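Local atomic coordinates of acyl-[acyl-carrier-protein]--UDP-N-acetylglucosamine O-acyltransferase (Helicobacter pylori, PDB entry 1J2Z), a protein that catalyses transfer of a (3R)-hydroxyacyl chain from acyl carrier protein to UDP-N-acetylglucosamine, the first step of lipid A biosynthesis. Residues K33-Q47 with T50-L64. Residues are numbered along the deposited sequence; the frame is centred on the assembly and turned at random.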
loop_
_atom_site.group_PDB
_atom_site.type_symbol
_atom_site.label_atom_id
_atom_site.label_comp_id
_atom_site.label_asym_id
_atom_site.label_seq_id
_atom_site.Cartn_x
_atom_site.Cartn_y
_atom_site.Cartn_z
ATOM N N LYS A 33 -22.457 12.825 -11.646
ATOM C CA LYS A 33 -23.105 12.561 -12.920
ATOM C C LYS A 33 -22.590 11.217 -13.414
ATOM O O LYS A 33 -21.381 10.982 -13.444
ATOM C CB LYS A 33 -22.763 13.645 -13.940
ATOM C CG LYS A 33 -23.200 15.037 -13.521
ATOM C CD LYS A 33 -22.705 16.078 -14.499
ATOM C CE LYS A 33 -23.104 17.465 -14.040
ATOM N NZ LYS A 33 -22.716 17.712 -12.621
ATOM N N LEU A 34 -23.504 10.327 -13.777
ATOM C CA LEU A 34 -23.125 9.013 -14.274
ATOM C C LEU A 34 -23.710 8.847 -15.669
ATOM O O LEU A 34 -24.929 8.828 -15.845
ATOM C CB LEU A 34 -23.662 7.915 -13.348
ATOM C CG LEU A 34 -23.278 7.996 -11.864
ATOM C CD1 LEU A 34 -23.923 6.840 -11.114
ATOM C CD2 LEU A 34 -21.761 7.948 -11.712
ATOM N N ASP A 35 -22.838 8.737 -16.661
ATOM C CA ASP A 35 -23.278 8.587 -18.039
ATOM C C ASP A 35 -23.783 7.168 -18.280
ATOM O O ASP A 35 -23.689 6.296 -17.410
ATOM C CB ASP A 35 -22.127 8.921 -18.997
ATOM C CG ASP A 35 -22.615 9.445 -20.355
ATOM O OD1 ASP A 35 -21.777 9.924 -21.145
ATOM O OD2 ASP A 35 -23.830 9.377 -20.631
ATOM N N GLU A 36 -24.324 6.954 -19.472
ATOM C CA GLU A 36 -24.880 5.671 -19.872
ATOM C C GLU A 36 -24.003 4.438 -19.673
ATOM O O GLU A 36 -22.801 4.455 -19.949
ATOM C CB GLU A 36 -25.303 5.740 -21.343
ATOM C CG GLU A 36 -25.770 4.417 -21.924
ATOM C CD GLU A 36 -26.269 4.554 -23.358
ATOM O OE1 GLU A 36 -25.482 4.981 -24.233
ATOM O OE2 GLU A 36 -27.451 4.239 -23.608
ATOM N N GLY A 37 -24.628 3.367 -19.190
ATOM C CA GLY A 37 -23.928 2.110 -19.007
ATOM C C GLY A 37 -22.949 1.999 -17.855
ATOM O O GLY A 37 -22.269 0.980 -17.735
ATOM N N VAL A 38 -22.855 3.028 -17.017
ATOM C CA VAL A 38 -21.938 2.971 -15.882
ATOM C C VAL A 38 -22.359 1.877 -14.911
ATOM O O VAL A 38 -23.546 1.714 -14.625
ATOM C CB VAL A 38 -21.895 4.308 -15.106
ATOM C CG1 VAL A 38 -21.301 4.089 -13.703
ATOM C CG2 VAL A 38 -21.063 5.326 -15.873
ATOM N N LYS A 39 -21.384 1.123 -14.409
ATOM C CA LYS A 39 -21.675 0.069 -13.448
ATOM C C LYS A 39 -20.903 0.254 -12.147
ATOM O O LYS A 39 -19.675 0.197 -12.121
ATOM C CB LYS A 39 -21.358 -1.319 -14.023
ATOM C CG LYS A 39 -21.613 -2.434 -13.012
ATOM C CD LYS A 39 -21.383 -3.830 -13.588
ATOM C CE LYS A 39 -21.678 -4.897 -12.540
ATOM N NZ LYS A 39 -21.625 -6.272 -13.105
ATOM N N LEU A 40 -21.640 0.476 -11.066
ATOM C CA LEU A 40 -21.036 0.645 -9.760
ATOM C C LEU A 40 -21.343 -0.602 -8.963
ATOM O O LEU A 40 -22.504 -0.985 -8.834
ATOM C CB LEU A 40 -21.639 1.846 -9.027
ATOM C CG LEU A 40 -21.570 3.224 -9.683
ATOM C CD1 LEU A 40 -22.147 4.252 -8.721
ATOM C CD2 LEU A 40 -20.132 3.564 -10.032
ATOM N N HIS A 41 -20.312 -1.247 -8.432
ATOM C CA HIS A 41 -20.548 -2.424 -7.612
ATOM C C HIS A 41 -21.054 -1.918 -6.275
ATOM O O HIS A 41 -21.329 -0.729 -6.122
ATOM C CB HIS A 41 -19.257 -3.219 -7.440
ATOM C CG HIS A 41 -18.785 -3.862 -8.707
ATOM N ND1 HIS A 41 -18.536 -5.214 -8.809
ATOM C CD2 HIS A 41 -18.544 -3.342 -9.933
ATOM C CE1 HIS A 41 -18.164 -5.498 -10.044
ATOM N NE2 HIS A 41 -18.161 -4.379 -10.747
ATOM N N ASN A 42 -21.195 -2.807 -5.305
ATOM C CA ASN A 42 -21.667 -2.382 -3.997
ATOM C C ASN A 42 -20.645 -1.471 -3.321
ATOM O O ASN A 42 -19.449 -1.553 -3.590
ATOM C CB ASN A 42 -21.905 -3.602 -3.104
ATOM C CG ASN A 42 -20.613 -4.328 -2.752
ATOM O OD1 ASN A 42 -20.018 -4.097 -1.692
ATOM N ND2 ASN A 42 -20.165 -5.194 -3.649
ATOM N N ASN A 43 -21.137 -0.588 -2.460
ATOM C CA ASN A 43 -20.281 0.291 -1.672
ATOM C C ASN A 43 -19.289 1.212 -2.379
ATOM O O ASN A 43 -18.141 1.341 -1.943
ATOM C CB ASN A 43 -19.528 -0.556 -0.645
ATOM C CG ASN A 43 -20.448 -1.151 0.405
ATOM O OD1 ASN A 43 -20.907 -0.454 1.310
ATOM N ND2 ASN A 43 -20.731 -2.437 0.282
ATOM N N VAL A 44 -19.711 1.840 -3.469
ATOM C CA VAL A 44 -18.835 2.792 -4.136
ATOM C C VAL A 44 -19.229 4.169 -3.590
ATOM O O VAL A 44 -20.417 4.463 -3.428
ATOM C CB VAL A 44 -19.023 2.788 -5.673
ATOM C CG1 VAL A 44 -18.264 3.959 -6.293
ATOM C CG2 VAL A 44 -18.518 1.473 -6.262
ATOM N N THR A 45 -18.240 5.003 -3.276
ATOM C CA THR A 45 -18.533 6.339 -2.776
ATOM C C THR A 45 -18.151 7.382 -3.820
ATOM O O THR A 45 -16.993 7.473 -4.218
ATOM C CB THR A 45 -17.763 6.653 -1.481
ATOM O OG1 THR A 45 -18.198 5.776 -0.437
ATOM C CG2 THR A 45 -18.002 8.100 -1.057
ATOM N N LEU A 46 -19.132 8.163 -4.259
ATOM C CA LEU A 46 -18.898 9.211 -5.243
ATOM C C LEU A 46 -19.346 10.541 -4.641
ATOM O O LEU A 46 -20.527 10.733 -4.359
ATOM C CB LEU A 46 -19.691 8.911 -6.520
ATOM C CG LEU A 46 -19.442 7.544 -7.165
ATOM C CD1 LEU A 46 -20.310 7.385 -8.409
ATOM C CD2 LEU A 46 -17.973 7.416 -7.531
ATOM N N GLN A 47 -18.396 11.448 -4.434
ATOM C CA GLN A 47 -18.678 12.759 -3.857
ATOM C C GLN A 47 -18.165 13.872 -4.776
ATOM O O GLN A 47 -17.584 13.609 -5.827
ATOM C CB GLN A 47 -17.986 12.895 -2.494
ATOM C CG GLN A 47 -18.328 11.821 -1.462
ATOM C CD GLN A 47 -19.724 11.974 -0.878
ATOM O OE1 GLN A 47 -20.714 11.556 -1.474
ATOM N NE2 GLN A 47 -19.805 12.587 0.295
ATOM N N THR A 50 -18.218 15.253 -9.620
ATOM C CA THR A 50 -17.635 14.145 -10.351
ATOM C C THR A 50 -18.479 13.622 -11.508
ATOM O O THR A 50 -19.677 13.370 -11.360
ATOM C CB THR A 50 -17.372 12.984 -9.378
ATOM O OG1 THR A 50 -16.650 13.478 -8.238
ATOM C CG2 THR A 50 -16.569 11.884 -10.052
ATOM N N PHE A 51 -17.833 13.460 -12.658
ATOM C CA PHE A 51 -18.486 12.938 -13.850
ATOM C C PHE A 51 -17.825 11.600 -14.171
ATOM O O PHE A 51 -16.594 11.504 -14.199
ATOM C CB PHE A 51 -18.293 13.885 -15.041
ATOM C CG PHE A 51 -18.863 13.357 -16.331
ATOM C CD1 PHE A 51 -20.212 13.521 -16.634
ATOM C CD2 PHE A 51 -18.059 12.654 -17.225
ATOM C CE1 PHE A 51 -20.752 12.989 -17.805
ATOM C CE2 PHE A 51 -18.592 12.116 -18.402
ATOM C CZ PHE A 51 -19.941 12.286 -18.690
ATOM N N VAL A 52 -18.643 10.578 -14.402
ATOM C CA VAL A 52 -18.156 9.240 -14.733
ATOM C C VAL A 52 -18.710 8.862 -16.113
ATOM O O VAL A 52 -19.924 8.699 -16.285
ATOM C CB VAL A 52 -18.617 8.207 -13.680
ATOM C CG1 VAL A 52 -18.152 6.814 -14.074
ATOM C CG2 VAL A 52 -18.040 8.566 -12.310
ATOM N N GLY A 53 -17.803 8.734 -17.084
ATOM C CA GLY A 53 -18.166 8.422 -18.459
ATOM C C GLY A 53 -18.806 7.080 -18.766
ATOM O O GLY A 53 -18.732 6.137 -17.976
ATOM N N LYS A 54 -19.418 7.004 -19.947
ATOM C CA LYS A 54 -20.114 5.808 -20.413
ATOM C C LYS A 54 -19.365 4.497 -20.241
ATOM O O LYS A 54 -18.179 4.390 -20.561
ATOM C CB LYS A 54 -20.491 5.938 -21.901
ATOM C CG LYS A 54 -21.413 7.104 -22.255
ATOM C CD LYS A 54 -21.807 7.051 -23.740
ATOM C CE LYS A 54 -22.760 8.182 -24.128
ATOM N NZ LYS A 54 -22.092 9.514 -24.120
ATOM N N ASN A 55 -20.093 3.505 -19.739
ATOM C CA ASN A 55 -19.595 2.153 -19.547
ATOM C C ASN A 55 -18.459 1.959 -18.551
ATOM O O ASN A 55 -17.885 0.875 -18.470
ATOM C CB ASN A 55 -19.200 1.566 -20.903
ATOM C CG ASN A 55 -20.357 1.555 -21.884
ATOM O OD1 ASN A 55 -21.406 0.979 -21.610
ATOM N ND2 ASN A 55 -20.172 2.196 -23.029
ATOM N N THR A 56 -18.122 2.989 -17.788
ATOM C CA THR A 56 -17.058 2.809 -16.811
ATOM C C THR A 56 -17.590 1.943 -15.671
ATOM O O THR A 56 -18.753 2.067 -15.280
ATOM C CB THR A 56 -16.550 4.163 -16.289
ATOM O OG1 THR A 56 -15.698 4.744 -17.283
ATOM C CG2 THR A 56 -15.771 3.996 -14.986
ATOM N N GLU A 57 -16.750 1.044 -15.167
ATOM C CA GLU A 57 -17.145 0.155 -14.077
ATOM C C GLU A 57 -16.227 0.383 -12.884
ATOM O O GLU A 57 -15.007 0.429 -13.030
ATOM C CB GLU A 57 -17.064 -1.304 -14.534
ATOM C CG GLU A 57 -17.537 -2.316 -13.501
ATOM C CD GLU A 57 -17.476 -3.746 -14.023
ATOM O OE1 GLU A 57 -17.919 -4.661 -13.307
ATOM O OE2 GLU A 57 -16.982 -3.954 -15.150
ATOM N N ILE A 58 -16.825 0.532 -11.705
ATOM C CA ILE A 58 -16.070 0.792 -10.487
ATOM C C ILE A 58 -16.384 -0.262 -9.429
ATOM O O ILE A 58 -17.547 -0.497 -9.101
ATOM C CB ILE A 58 -16.416 2.191 -9.951
ATOM C CG1 ILE A 58 -16.155 3.224 -11.055
ATOM C CG2 ILE A 58 -15.605 2.491 -8.693
ATOM C CD1 ILE A 58 -16.618 4.622 -10.728
ATOM N N PHE A 59 -15.335 -0.881 -8.891
ATOM C CA PHE A 59 -15.482 -1.941 -7.898
ATOM C C PHE A 59 -15.665 -1.484 -6.444
ATOM O O PHE A 59 -15.438 -0.322 -6.113
ATOM C CB PHE A 59 -14.309 -2.913 -8.039
ATOM C CG PHE A 59 -14.396 -3.772 -9.276
ATOM C CD1 PHE A 59 -14.229 -3.215 -10.543
ATOM C CD2 PHE A 59 -14.684 -5.131 -9.176
ATOM C CE1 PHE A 59 -14.347 -3.997 -11.697
ATOM C CE2 PHE A 59 -14.805 -5.929 -10.320
ATOM C CZ PHE A 59 -14.637 -5.363 -11.585
ATOM N N PRO A 60 -16.070 -2.409 -5.554
ATOM C CA PRO A 60 -16.305 -2.121 -4.135
ATOM C C PRO A 60 -15.276 -1.311 -3.364
ATOM O O PRO A 60 -14.071 -1.492 -3.509
ATOM C CB PRO A 60 -16.496 -3.511 -3.524
ATOM C CG PRO A 60 -17.100 -4.291 -4.648
ATOM C CD PRO A 60 -16.260 -3.849 -5.822
ATOM N N PHE A 61 -15.790 -0.413 -2.531
ATOM C CA PHE A 61 -14.984 0.422 -1.659
ATOM C C PHE A 61 -14.048 1.421 -2.321
ATOM O O PHE A 61 -13.068 1.855 -1.715
ATOM C CB PHE A 61 -14.211 -0.474 -0.691
ATOM C CG PHE A 61 -15.097 -1.435 0.072
ATOM C CD1 PHE A 61 -14.722 -2.764 0.244
ATOM C CD2 PHE A 61 -16.309 -1.008 0.611
ATOM C CE1 PHE A 61 -15.543 -3.655 0.943
ATOM C CE2 PHE A 61 -17.138 -1.889 1.312
ATOM C CZ PHE A 61 -16.755 -3.214 1.476
ATOM N N ALA A 62 -14.335 1.785 -3.566
ATOM C CA ALA A 62 -13.520 2.793 -4.231
ATOM C C ALA A 62 -14.091 4.130 -3.756
ATOM O O ALA A 62 -15.287 4.231 -3.477
ATOM C CB ALA A 62 -13.653 2.680 -5.741
ATOM N N VAL A 63 -13.246 5.148 -3.645
ATOM C CA VAL A 63 -13.714 6.456 -3.213
ATOM C C VAL A 63 -13.296 7.486 -4.246
ATOM O O VAL A 63 -12.104 7.690 -4.480
ATOM C CB VAL A 63 -13.121 6.840 -1.841
ATOM C CG1 VAL A 63 -13.560 8.241 -1.445
ATOM C CG2 VAL A 63 -13.575 5.836 -0.793
ATOM N N LEU A 64 -14.278 8.132 -4.864
ATOM C CA LEU A 64 -13.986 9.130 -5.886
ATOM C C LEU A 64 -14.669 10.455 -5.595
ATOM O O LEU A 64 -15.862 10.503 -5.296
ATOM C CB LEU A 64 -14.449 8.641 -7.260
ATOM C CG LEU A 64 -14.060 7.251 -7.767
ATOM C CD1 LEU A 64 -14.478 7.145 -9.223
ATOM C CD2 LEU A 64 -12.567 7.016 -7.631
HETATM O O HOH W 1 -19.139 9.560 -21.572
HETATM O O HOH W 2 -22.106 -1.205 -19.641
HETATM O O HOH W 3 -18.984 -7.083 -14.059
#
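Two successive coils of the left-handed parallel beta-helix of LpxA, 33-47 and 50-64, stack in register: Lys33, Lys39 and Thr45 bridge Phe51, Glu57 and Val63 in parallel, one pair on each wall of the triangular coil. Each wall carries backbone hydrogen bonds, such as Ile58 N to Lys39 O (2.9 Å). Inside the coils, Leu34, Leu40 and Leu46 lean their CD2 methyls on the next rung; Leu40 CD2 meets Ile58 CD1 at 3.7 Å, the two side chains lying side by side. Outside, His41 lies over Phe59 in a face-to-face stack, centroids 4.0 Å apart and planes 24° apart, with NE2 above the centre of the phenyl ring. Glu57, extended with CG anti to its N (chi1 -176°), brings OE1 to the imidazole edge; the hydrogen bond from His41 NE2 to Glu57 OE1, 2.6 Å, meets the oxygen on its anti side, slightly out of the carboxylate plane, so bond and stack together should hold the ring's rotation. Arg89 adds a cation-pi contact to Phe59. In the same corner, a type II turn from Phe59 to Ala62, Phe61 meets Phe61 of both neighbouring subunits edge-to-face. At the Asp35 corner, Lys54 NZ forms a salt bridge with Asp35 OD1 (3.0 Å), syn but 30° out of the carboxylate plane, and a water joins that oxygen to Lys54 N.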